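Local coordinates for gamma-glutamyltranspeptidase (Streptomyces lincolnensis, PDB 6J3A), which probably transfers or cleaves gamma-glutamyl groups, as an LmbA-like member of the gamma-glutamyltranspeptidase family in the Ntn-hydrolase clan, at residues Met462-Leu465 against Pro470-Leu473; Leu511-Ala516 against Gly531-Pro536. All coordinates share one frame; numbering follows the deposited sequence.

Interaction 1 (Met462-Leu465 with Pro470-Leu473) comes first along the chain and lies entirely in the long connection between strands 454-455 and 486-490. Interaction 2 (Leu511-Ala516 with Gly531-Pro536) opens after it has closed, joining helix 506-519 to helix 529-534. Their centres are 32 Å apart and their nearest atoms about 18 Å, so the two do not meet. Both are buried, and their centres lie about 19 and 18 Å from the centre of the chain. Interaction 1 holds an irregular connection by backbone and amide hydrogen bonds; interaction 2 packs two helices by apolar contact. The two contacts thus join different parts of the same chain by different means, one mainly polar and one apolar.

Interaction 1: residues Met462-Leu465 against Pro470-Leu473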
loop_
_atom_site.group_PDB
_atom_site.type_symbol
_atom_site.label_atom_id
_atom_site.label_comp_id
_atom_site.label_asym_id
_atom_site.label_seq_id
_atom_site.Cartn_x
_atom_site.Cartn_y
_atom_site.Cartn_z
ATOM N N MET A 462 24.967 -21.363 -12.096
ATOM C CA MET A 462 25.069 -20.426 -13.204
ATOM C C MET A 462 26.423 -20.406 -13.916
ATOM O O MET A 462 26.538 -19.832 -14.999
ATOM C CB MET A 462 24.719 -19.031 -12.691
ATOM C CG MET A 462 23.392 -18.999 -11.937
ATOM S SD MET A 462 22.658 -17.363 -11.837
ATOM C CE MET A 462 21.014 -17.815 -11.328
ATOM N N THR A 463 27.430 -21.045 -13.329
ATOM C CA THR A 463 28.732 -21.213 -13.974
ATOM C C THR A 463 28.665 -22.313 -15.024
ATOM O O THR A 463 27.657 -23.009 -15.159
ATOM C CB THR A 463 29.803 -21.626 -12.961
ATOM O OG1 THR A 463 29.425 -22.870 -12.366
ATOM C CG2 THR A 463 29.966 -20.579 -11.883
ATOM N N TRP A 464 29.761 -22.467 -15.754
ATOM C CA TRP A 464 29.903 -23.532 -16.736
ATOM C C TRP A 464 30.970 -24.547 -16.349
ATOM O O TRP A 464 32.054 -24.171 -15.888
ATOM C CB TRP A 464 30.283 -22.933 -18.075
ATOM C CG TRP A 464 29.218 -22.113 -18.710
ATOM C CD1 TRP A 464 29.287 -20.789 -19.017
ATOM C CD2 TRP A 464 27.931 -22.566 -19.144
ATOM N NE1 TRP A 464 28.126 -20.384 -19.624
ATOM C CE2 TRP A 464 27.271 -21.453 -19.717
ATOM C CE3 TRP A 464 27.274 -23.806 -19.119
ATOM C CZ2 TRP A 464 25.977 -21.535 -20.259
ATOM C CZ3 TRP A 464 25.982 -23.889 -19.664
ATOM C CH2 TRP A 464 25.351 -22.752 -20.221
ATOM N N LEU A 465 30.652 -25.827 -16.563
ATOM C CA LEU A 465 31.616 -26.917 -16.419
ATOM C C LEU A 465 32.429 -27.085 -17.708
ATOM O O LEU A 465 32.240 -28.028 -18.485
ATOM C CB LEU A 465 30.898 -28.215 -16.042
ATOM C CG LEU A 465 30.115 -28.195 -14.729
ATOM C CD1 LEU A 465 29.567 -29.574 -14.438
ATOM C CD2 LEU A 465 30.963 -27.730 -13.550
ATOM N N PRO A 470 34.934 -16.806 -19.407
ATOM C CA PRO A 470 34.764 -15.783 -18.356
ATOM C C PRO A 470 33.935 -16.254 -17.148
ATOM O O PRO A 470 34.193 -15.813 -16.019
ATOM C CB PRO A 470 34.037 -14.633 -19.081
ATOM C CG PRO A 470 34.180 -14.891 -20.535
ATOM C CD PRO A 470 34.357 -16.369 -20.697
ATOM N N ASN A 471 32.954 -17.126 -17.412
ATOM C CA ASN A 471 32.081 -17.749 -16.385
ATOM C C ASN A 471 32.309 -19.275 -16.178
ATOM O O ASN A 471 31.376 -20.016 -15.850
ATOM C CB ASN A 471 30.606 -17.492 -16.761
ATOM C CG ASN A 471 29.633 -17.766 -15.621
ATOM O OD1 ASN A 471 29.949 -17.557 -14.448
ATOM N ND2 ASN A 471 28.437 -18.229 -15.972
ATOM N N SER A 472 33.547 -19.726 -16.371
ATOM C CA SER A 472 33.966 -21.090 -16.051
ATOM C C SER A 472 33.938 -21.214 -14.550
ATOM O O SER A 472 34.382 -20.294 -13.865
ATOM C CB SER A 472 35.410 -21.350 -16.513
ATOM O OG SER A 472 35.505 -21.524 -17.918
ATOM N N LEU A 473 33.432 -22.338 -14.041
ATOM C CA LEU A 473 33.440 -22.596 -12.605
ATOM C C LEU A 473 34.881 -22.510 -12.114
ATOM O O LEU A 473 35.752 -23.234 -12.600
ATOM C CB LEU A 473 32.844 -23.966 -12.293
ATOM C CG LEU A 473 32.959 -24.426 -10.829
ATOM C CD1 LEU A 473 32.250 -23.463 -9.882
ATOM C CD2 LEU A 473 32.428 -25.841 -10.662
#
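Asn471 reaches across to the backbone of Met462 and Thr463, and its side chain can be followed atom by atom. CB points toward the other segment; with CG anti to the backbone N (chi1 -165°), the amide is carried to the Thr463 backbone, CG lying 3.9 Å from Thr463 CA. From there OD1 passes 4.0 Å from Thr463 CG2 and accepts a hydrogen bond from Arg480 N, while ND2 donates to Met462 O at 2.7 Å. That bond is bent, with an N-H...O angle of 133°, and the donor is tilted out of the carbonyl plane. With bonds at both ends, the amide has its rotation fixed.

The backbones join through two hydrogen bonds. Trp464 N donates to Asn471 O at 2.9 Å, in the carbonyl plane. Leu473 N donates to Trp464 O at 2.9 Å, nearly straight at 172°. The indole stands across the Asn471 amide, and its NE1 is bonded to Glu317. Leu465 CD2 meets Leu473 CD2 at 3.7 Å, side by side. Thr463 OG1, which is hydrogen-bonded to Leu460 O, lies 3.6 Å from Leu473 CB. Arg550 adds a cation-pi contact to Trp464 and a hydrogen bond to Thr463 O.

Trp464 thus bonds to the residues before and after Ser472, the pattern of a single beta bridge of the parallel type, here closing an irregular loop reinforced by an asparagine amide.

Interaction 2: residues Leu511-Ala516 against Gly531-Pro536; sequences LHFFLA and GAIDAP
The Phe513 ring meets Ala532 and Ile533 obliquely, by its CD1 and CE1 atoms: CD1 lies 3.8 Å from Ala532 CB, and CE1 3.6 Å from Ile533 CG1. The ring of Phe498, on strand 493-499, also meets Phe513, their planes at about 50°, and Met496 and Leu589 touch it. A chi1 of 168° sets CG opposite the backbone N and brings the ring to helix 529-534, although its CB does not point there. It runs alongside the Ile533 side chain, both pointing the same way.

One turn further along helix 506-519, Ala516 CB faces Ala532 CB at 3.8 Å. The CA atoms of this pair are only 5.4 Å apart, a close approach that two small methyl groups permit. Ala532 CB is therefore shared by Phe513 and Ala516. Replacing Phe513 with an alanine would probably leave Ile533 CG1 without its aromatic neighbour and Ala532 CB with only Ala516 across the contact, opening a gap beside Phe498.

No hydrogen bond crosses between the segments, and all four touching residues are buried. With 178 Å² of surface buried, the helices are joined here by apolar packing, so the fit probably depends on shape rather than on polar pairing.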
loop_
_atom_site.group_PDB
_atom_site.type_symbol
_atom_site.label_atom_id
_atom_site.label_comp_id
_atom_site.label_asym_id
_atom_site.label_seq_id
_atom_site.Cartn_x
_atom_site.Cartn_y
_atom_site.Cartn_z
ATOM N N LEU A 511 14.926 -2.453 -17.321
ATOM C CA LEU A 511 15.134 -1.585 -18.481
ATOM C C LEU A 511 13.812 -0.984 -18.944
ATOM O O LEU A 511 13.736 0.216 -19.188
ATOM C CB LEU A 511 15.788 -2.308 -19.660
ATOM C CG LEU A 511 15.992 -1.307 -20.821
ATOM C CD1 LEU A 511 17.368 -0.675 -20.755
ATOM C CD2 LEU A 511 15.718 -1.922 -22.181
ATOM N N HIS A 512 12.779 -1.814 -19.055
ATOM C CA HIS A 512 11.475 -1.313 -19.511
ATOM C C HIS A 512 10.953 -0.276 -18.510
ATOM O O HIS A 512 10.552 0.833 -18.892
ATOM C CB HIS A 512 10.468 -2.453 -19.732
ATOM C CG HIS A 512 11.035 -3.618 -20.482
ATOM N ND1 HIS A 512 12.056 -3.481 -21.393
ATOM C CD2 HIS A 512 10.749 -4.940 -20.438
ATOM C CE1 HIS A 512 12.367 -4.667 -21.883
ATOM N NE2 HIS A 512 11.588 -5.570 -21.320
ATOM N N PHE A 513 11.018 -0.624 -17.230
ATOM C CA PHE A 513 10.616 0.277 -16.149
ATOM C C PHE A 513 11.340 1.621 -16.180
ATOM O O PHE A 513 10.695 2.669 -16.235
ATOM C CB PHE A 513 10.878 -0.403 -14.816
ATOM C CG PHE A 513 10.782 0.503 -13.637
ATOM C CD1 PHE A 513 9.553 0.943 -13.195
ATOM C CD2 PHE A 513 11.922 0.901 -12.959
ATOM C CE1 PHE A 513 9.456 1.771 -12.090
ATOM C CE2 PHE A 513 11.836 1.727 -11.855
ATOM C CZ PHE A 513 10.600 2.162 -11.418
ATOM N N PHE A 514 12.670 1.577 -16.140
ATOM C CA PHE A 514 13.487 2.792 -16.116
ATOM C C PHE A 514 13.227 3.710 -17.302
ATOM O O PHE A 514 13.158 4.925 -17.126
ATOM C CB PHE A 514 14.970 2.462 -16.072
ATOM C CG PHE A 514 15.860 3.656 -16.293
ATOM C CD1 PHE A 514 16.260 4.447 -15.220
ATOM C CD2 PHE A 514 16.297 3.985 -17.575
ATOM C CE1 PHE A 514 17.082 5.537 -15.419
ATOM C CE2 PHE A 514 17.114 5.078 -17.782
ATOM C CZ PHE A 514 17.509 5.856 -16.703
ATOM N N LEU A 515 13.114 3.143 -18.501
ATOM C CA LEU A 515 12.731 3.943 -19.680
ATOM C C LEU A 515 11.325 4.546 -19.535
ATOM O O LEU A 515 11.091 5.721 -19.858
ATOM C CB LEU A 515 12.828 3.127 -20.980
ATOM C CG LEU A 515 14.236 2.729 -21.451
ATOM C CD1 LEU A 515 14.156 1.927 -22.740
ATOM C CD2 LEU A 515 15.140 3.929 -21.658
ATOM N N ALA A 516 10.389 3.750 -19.041
ATOM C CA ALA A 516 9.058 4.276 -18.778
ATOM C C ALA A 516 9.122 5.454 -17.803
ATOM O O ALA A 516 8.527 6.494 -18.071
ATOM C CB ALA A 516 8.142 3.187 -18.266
ATOM N N GLY A 531 2.797 4.168 -12.283
ATOM C CA GLY A 531 2.285 4.033 -13.644
ATOM C C GLY A 531 3.255 3.255 -14.518
ATOM O O GLY A 531 2.838 2.505 -15.413
ATOM N N ALA A 532 4.551 3.439 -14.254
ATOM C CA ALA A 532 5.601 2.689 -14.944
ATOM C C ALA A 532 5.583 1.216 -14.532
ATOM O O ALA A 532 5.690 0.336 -15.376
ATOM C CB ALA A 532 6.967 3.302 -14.681
ATOM N N ILE A 533 5.416 0.957 -13.238
ATOM C CA ILE A 533 5.296 -0.408 -12.725
ATOM C C ILE A 533 4.047 -1.127 -13.234
ATOM O O ILE A 533 4.139 -2.262 -13.693
ATOM C CB ILE A 533 5.290 -0.422 -11.188
ATOM C CG1 ILE A 533 6.682 -0.024 -10.672
ATOM C CG2 ILE A 533 4.889 -1.800 -10.671
ATOM C CD1 ILE A 533 6.830 0.045 -9.169
ATOM N N ASP A 534 2.887 -0.478 -13.089
ATOM C CA ASP A 534 1.608 -0.973 -13.635
ATOM C C ASP A 534 1.700 -1.268 -15.121
ATOM O O ASP A 534 1.101 -2.231 -15.585
ATOM C CB ASP A 534 0.467 0.036 -13.432
ATOM C CG ASP A 534 -0.147 -0.007 -12.031
ATOM O OD1 ASP A 534 0.468 -0.539 -11.076
ATOM O OD2 ASP A 534 -1.265 0.533 -11.891
ATOM N N ALA A 535 2.450 -0.453 -15.865
ATOM C CA ALA A 535 2.536 -0.604 -17.318
ATOM C C ALA A 535 2.749 -2.068 -17.731
ATOM O O ALA A 535 3.525 -2.792 -17.084
ATOM C CB ALA A 535 3.643 0.265 -17.887
ATOM N N PRO A 536 2.051 -2.509 -18.798
ATOM C CA PRO A 536 2.327 -3.820 -19.365
ATOM C C PRO A 536 3.814 -4.002 -19.608
ATOM O O PRO A 536 4.454 -3.135 -20.217
ATOM C CB PRO A 536 1.552 -3.809 -20.689
ATOM C CG PRO A 536 0.414 -2.890 -20.438
ATOM C CD PRO A 536 0.963 -1.825 -19.523
#